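Local coordinates for protein gamma-glutamyltranspeptidase (Ggt) (Helicobacter pylori 26695, PDB 5BPK) that probably cleaves the gamma-glutamyl bond of glutathione and related compounds and transfers the gamma-glutamyl group to water or an acceptor amino acid, as an Ntn-hydrolase, at residues A40-V54 against A64-H76. Residues are numbered along the deposited sequence; the frame is centred on the assembly and turned at random.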
loop_
_atom_site.group_PDB
_atom_site.type_symbol
_atom_site.label_atom_id
_atom_site.label_comp_id
_atom_site.label_asym_id
_atom_site.label_seq_id
_atom_site.Cartn_x
_atom_site.Cartn_y
_atom_site.Cartn_z
ATOM N N ALA A 40 13.111 -9.458 7.653
ATOM C CA ALA A 40 12.639 -8.906 6.384
ATOM C C ALA A 40 11.419 -9.733 5.976
ATOM O O ALA A 40 11.553 -10.907 5.614
ATOM C CB ALA A 40 13.737 -8.989 5.338
ATOM N N LEU A 41 10.235 -9.139 6.061
ATOM C CA LEU A 41 8.987 -9.873 5.846
ATOM C C LEU A 41 8.161 -9.306 4.704
ATOM O O LEU A 41 7.878 -8.105 4.667
ATOM C CB LEU A 41 8.141 -9.859 7.121
ATOM C CG LEU A 41 8.707 -10.496 8.389
ATOM C CD1 LEU A 41 7.717 -10.304 9.527
ATOM C CD2 LEU A 41 8.990 -11.961 8.152
ATOM N N SER A 42 7.782 -10.191 3.793
ATOM C CA SER A 42 6.942 -9.864 2.650
ATOM C C SER A 42 5.865 -10.935 2.498
ATOM O O SER A 42 5.865 -11.937 3.213
ATOM C CB SER A 42 7.786 -9.795 1.375
ATOM O OG SER A 42 7.992 -11.086 0.809
ATOM N N SER A 43 4.969 -10.728 1.537
ATOM C CA SER A 43 3.898 -11.670 1.248
ATOM C C SER A 43 4.313 -12.855 0.370
ATOM O O SER A 43 3.469 -13.685 0.045
ATOM C CB SER A 43 2.726 -10.932 0.588
ATOM O OG SER A 43 2.087 -10.080 1.527
ATOM N N HIS A 44 5.577 -12.936 -0.041
ATOM C CA HIS A 44 6.040 -14.108 -0.797
ATOM C C HIS A 44 7.302 -14.680 -0.152
ATOM O O HIS A 44 8.299 -13.976 -0.022
ATOM C CB HIS A 44 6.307 -13.800 -2.271
ATOM C CG HIS A 44 6.347 -15.027 -3.128
ATOM N ND1 HIS A 44 7.317 -15.998 -2.988
ATOM C CD2 HIS A 44 5.520 -15.463 -4.111
ATOM C CE1 HIS A 44 7.095 -16.970 -3.857
ATOM N NE2 HIS A 44 6.012 -16.671 -4.551
ATOM N N PRO A 45 7.255 -15.958 0.252
ATOM C CA PRO A 45 8.401 -16.536 0.943
ATOM C C PRO A 45 9.721 -16.446 0.179
ATOM O O PRO A 45 10.748 -16.331 0.806
ATOM C CB PRO A 45 7.993 -17.994 1.168
ATOM C CG PRO A 45 6.517 -17.995 1.138
ATOM C CD PRO A 45 6.144 -16.924 0.135
ATOM N N LEU A 46 9.708 -16.519 -1.149
ATOM C CA LEU A 46 10.967 -16.379 -1.903
ATOM C C LEU A 46 11.557 -14.976 -1.754
ATOM O O LEU A 46 12.771 -14.826 -1.613
ATOM C CB LEU A 46 10.802 -16.722 -3.386
ATOM C CG LEU A 46 10.473 -18.183 -3.704
ATOM C CD1 LEU A 46 10.110 -18.345 -5.175
ATOM C CD2 LEU A 46 11.624 -19.110 -3.325
ATOM N N ALA A 47 10.700 -13.960 -1.750
ATOM C CA ALA A 47 11.167 -12.591 -1.567
ATOM C C ALA A 47 11.632 -12.341 -0.134
ATOM O O ALA A 47 12.646 -11.681 0.082
ATOM C CB ALA A 47 10.094 -11.588 -1.986
ATOM N N SER A 48 10.903 -12.881 0.842
ATOM C CA SER A 48 11.293 -12.740 2.238
ATOM C C SER A 48 12.661 -13.368 2.478
ATOM O O SER A 48 13.510 -12.779 3.148
ATOM C CB SER A 48 10.251 -13.366 3.162
ATOM O OG SER A 48 8.980 -12.770 2.964
ATOM N N GLU A 49 12.864 -14.555 1.908
ATOM C CA GLU A 49 14.121 -15.281 2.024
ATOM C C GLU A 49 15.274 -14.464 1.443
ATOM O O GLU A 49 16.365 -14.436 2.016
ATOM C CB GLU A 49 14.002 -16.644 1.321
ATOM C CG GLU A 49 15.247 -17.504 1.370
ATOM C CD GLU A 49 15.031 -18.887 0.778
ATOM O OE1 GLU A 49 14.483 -18.998 -0.351
ATOM O OE2 GLU A 49 15.420 -19.865 1.450
ATOM N N ILE A 50 15.030 -13.812 0.311
ATOM C CA ILE A 50 16.036 -12.965 -0.334
ATOM C C ILE A 50 16.389 -11.782 0.585
ATOM O O ILE A 50 17.568 -11.501 0.824
ATOM C CB ILE A 50 15.558 -12.493 -1.736
ATOM C CG1 ILE A 50 15.687 -13.631 -2.756
ATOM C CG2 ILE A 50 16.346 -11.288 -2.207
ATOM C CD1 ILE A 50 14.894 -13.391 -4.038
ATOM N N GLY A 51 15.369 -11.106 1.118
ATOM C CA GLY A 51 15.595 -9.996 2.051
ATOM C C GLY A 51 16.327 -10.431 3.314
ATOM O O GLY A 51 17.232 -9.750 3.794
ATOM N N GLN A 52 15.933 -11.581 3.849
ATOM C CA GLN A 52 16.540 -12.108 5.072
ATOM C C GLN A 52 18.017 -12.463 4.850
ATOM O O GLN A 52 18.854 -12.221 5.727
ATOM C CB GLN A 52 15.763 -13.332 5.579
ATOM C CG GLN A 52 16.114 -13.717 7.020
ATOM C CD GLN A 52 15.660 -12.695 8.054
ATOM O OE1 GLN A 52 14.602 -12.068 7.917
ATOM N NE2 GLN A 52 16.457 -12.525 9.102
ATOM N N LYS A 53 18.333 -13.035 3.689
ATOM C CA LYS A 53 19.711 -13.357 3.331
ATOM C C LYS A 53 20.559 -12.088 3.238
ATOM O O LYS A 53 21.708 -12.091 3.672
ATOM C CB LYS A 53 19.761 -14.159 2.025
ATOM C CG LYS A 53 21.155 -14.579 1.598
ATOM C CD LYS A 53 21.091 -15.663 0.528
ATOM N N VAL A 54 19.996 -10.996 2.710
ATOM C CA VAL A 54 20.709 -9.709 2.705
ATOM C C VAL A 54 21.098 -9.273 4.125
ATOM O O VAL A 54 22.245 -8.890 4.365
ATOM C CB VAL A 54 19.927 -8.591 1.974
ATOM C CG1 VAL A 54 20.593 -7.233 2.196
ATOM C CG2 VAL A 54 19.826 -8.906 0.475
ATOM N N ALA A 64 18.059 -4.660 2.190
ATOM C CA ALA A 64 17.097 -5.763 2.175
ATOM C C ALA A 64 15.805 -5.325 1.488
ATOM O O ALA A 64 15.242 -6.074 0.706
ATOM C CB ALA A 64 16.801 -6.242 3.595
ATOM N N ALA A 65 15.342 -4.114 1.794
ATOM C CA ALA A 65 14.112 -3.587 1.200
ATOM C C ALA A 65 14.219 -3.463 -0.319
ATOM O O ALA A 65 13.263 -3.746 -1.045
ATOM C CB ALA A 65 13.745 -2.250 1.832
ATOM N N VAL A 66 15.385 -3.050 -0.806
ATOM C CA VAL A 66 15.618 -2.950 -2.242
ATOM C C VAL A 66 15.607 -4.338 -2.907
ATOM O O VAL A 66 14.953 -4.540 -3.941
ATOM C CB VAL A 66 16.918 -2.153 -2.540
ATOM C CG1 VAL A 66 17.322 -2.294 -4.029
ATOM C CG2 VAL A 66 16.722 -0.672 -2.134
ATOM N N ALA A 67 16.283 -5.303 -2.300
ATOM C CA ALA A 67 16.282 -6.677 -2.814
ATOM C C ALA A 67 14.850 -7.236 -2.893
ATOM O O ALA A 67 14.460 -7.845 -3.893
ATOM C CB ALA A 67 17.184 -7.574 -1.970
ATOM N N ILE A 68 14.059 -6.995 -1.850
ATOM C CA ILE A 68 12.665 -7.436 -1.817
ATOM C C ILE A 68 11.799 -6.776 -2.882
ATOM O O ILE A 68 11.014 -7.463 -3.534
ATOM C CB ILE A 68 12.039 -7.252 -0.422
ATOM C CG1 ILE A 68 12.681 -8.238 0.562
ATOM C CG2 ILE A 68 10.528 -7.434 -0.456
ATOM C CD1 ILE A 68 12.276 -8.030 1.999
ATOM N N GLY A 69 11.953 -5.462 -3.062
ATOM C CA GLY A 69 11.211 -4.731 -4.076
ATOM C C GLY A 69 11.390 -5.339 -5.458
ATOM O O GLY A 69 10.429 -5.531 -6.201
ATOM N N PHE A 70 12.622 -5.665 -5.818
ATOM C CA PHE A 70 12.844 -6.304 -7.124
ATOM C C PHE A 70 12.400 -7.774 -7.176
ATOM O O PHE A 70 11.881 -8.223 -8.199
ATOM C CB PHE A 70 14.301 -6.173 -7.575
ATOM C CG PHE A 70 14.683 -4.773 -7.983
ATOM C CD1 PHE A 70 14.109 -4.194 -9.102
ATOM C CD2 PHE A 70 15.604 -4.036 -7.248
ATOM C CE1 PHE A 70 14.442 -2.908 -9.497
ATOM C CE2 PHE A 70 15.945 -2.743 -7.641
ATOM C CZ PHE A 70 15.360 -2.186 -8.773
ATOM N N ALA A 71 12.617 -8.525 -6.096
ATOM C CA ALA A 71 12.187 -9.934 -6.052
ATOM C C ALA A 71 10.670 -10.066 -6.209
ATOM O O ALA A 71 10.200 -10.882 -6.994
ATOM C CB ALA A 71 12.666 -10.615 -4.771
ATOM N N LEU A 72 9.909 -9.236 -5.504
ATOM C CA LEU A 72 8.445 -9.282 -5.615
ATOM C C LEU A 72 7.951 -8.904 -7.016
ATOM O O LEU A 72 6.886 -9.360 -7.449
ATOM C CB LEU A 72 7.798 -8.359 -4.572
ATOM C CG LEU A 72 7.860 -8.795 -3.111
ATOM C CD1 LEU A 72 7.377 -7.647 -2.190
ATOM C CD2 LEU A 72 7.033 -10.060 -2.882
ATOM N N ALA A 73 8.713 -8.067 -7.722
ATOM C CA ALA A 73 8.389 -7.728 -9.113
ATOM C C ALA A 73 8.391 -8.955 -10.045
ATOM O O ALA A 73 7.761 -8.935 -11.115
ATOM C CB ALA A 73 9.340 -6.639 -9.651
ATOM N N VAL A 74 9.086 -10.008 -9.624
ATOM C CA VAL A 74 9.196 -11.248 -10.382
ATOM C C VAL A 74 8.236 -12.320 -9.834
ATOM O O VAL A 74 7.492 -12.923 -10.589
ATOM C CB VAL A 74 10.655 -11.758 -10.355
ATOM C CG1 VAL A 74 10.787 -13.102 -11.083
ATOM C CG2 VAL A 74 11.570 -10.733 -10.975
ATOM N N VAL A 75 8.237 -12.531 -8.522
ATOM C CA VAL A 75 7.505 -13.663 -7.927
ATOM C C VAL A 75 6.077 -13.348 -7.501
ATOM O O VAL A 75 5.320 -14.265 -7.181
ATOM C CB VAL A 75 8.265 -14.269 -6.735
ATOM C CG1 VAL A 75 9.656 -14.746 -7.183
ATOM C CG2 VAL A 75 8.387 -13.282 -5.552
ATOM N N HIS A 76 5.716 -12.065 -7.498
ATOM C CA HIS A 76 4.366 -11.644 -7.102
ATOM C C HIS A 76 3.822 -10.589 -8.068
ATOM O O HIS A 76 3.492 -9.476 -7.655
ATOM C CB HIS A 76 4.433 -11.120 -5.665
ATOM C CG HIS A 76 3.102 -10.861 -5.030
ATOM N ND1 HIS A 76 1.924 -11.397 -5.513
ATOM C CD2 HIS A 76 2.763 -10.109 -3.954
ATOM C CE1 HIS A 76 0.923 -11.004 -4.743
ATOM N NE2 HIS A 76 1.405 -10.222 -3.790
#
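Helices 45-54 and 64-75 form an antiparallel helical hairpin in the alpha-helical layer of the Ntn-hydrolase fold, Gly51 lying against Ala64 and Ala47 against Ala71. The segment axes approach to 8.1 Å, a closeness permitted by the small residues on the facing surfaces. Where the hairpin is narrowest, Ile68 lies against the side-chain-less backbone of Gly51, its CG1 3.7 Å from Gly51 CA, while CD1 reaches on to Ala40 CB in strand 38-41. Ile68 CG1 stands anti to its carbonyl carbon (chi1 -69°), which carries the ethyl arm across to Gly51 and Ala40 and leaves CG2 facing Ser42 CB. On the other flank Ile50 sets CD1 on Ala71 CB at 3.6 Å and CG2 on Ala67 CB, a methyl that Val54 CG2 also touches. Ala47 CB fits closely against Leu72, 3.5 Å from CD2. At the start of helix 45-54, His44 is the N-cap; its ND1 accepts from Leu46 N (3.1 Å), which lies in the ring plane, and this bond helps to fix the ring's rotation. Val75 CG2 lies over one face of the ring, displaced toward its rim, a CH-pi contact 3.8 Å from the His44 ring centroid. Ser42 OG, in an ST turn, accepts from His44 N and shares a hydrogen bond with Ser48 OG (2.9 Å), tying the strand's exit to the helix. Ile50 and Val54 also pack on helix 155-168, whereas Ile68 packs on Tyr4 and Leu72 on Tyr18 of the other Ggt chain, and Ala40 and Leu41 pair antiparallel with a strand of that chain. The two segments are thus joined by apolar packing and one CH-pi contact, while the polar bonds of Ser42 and His44 stay within segment 40-54, holding the turn and the His44 ring that meets Val75.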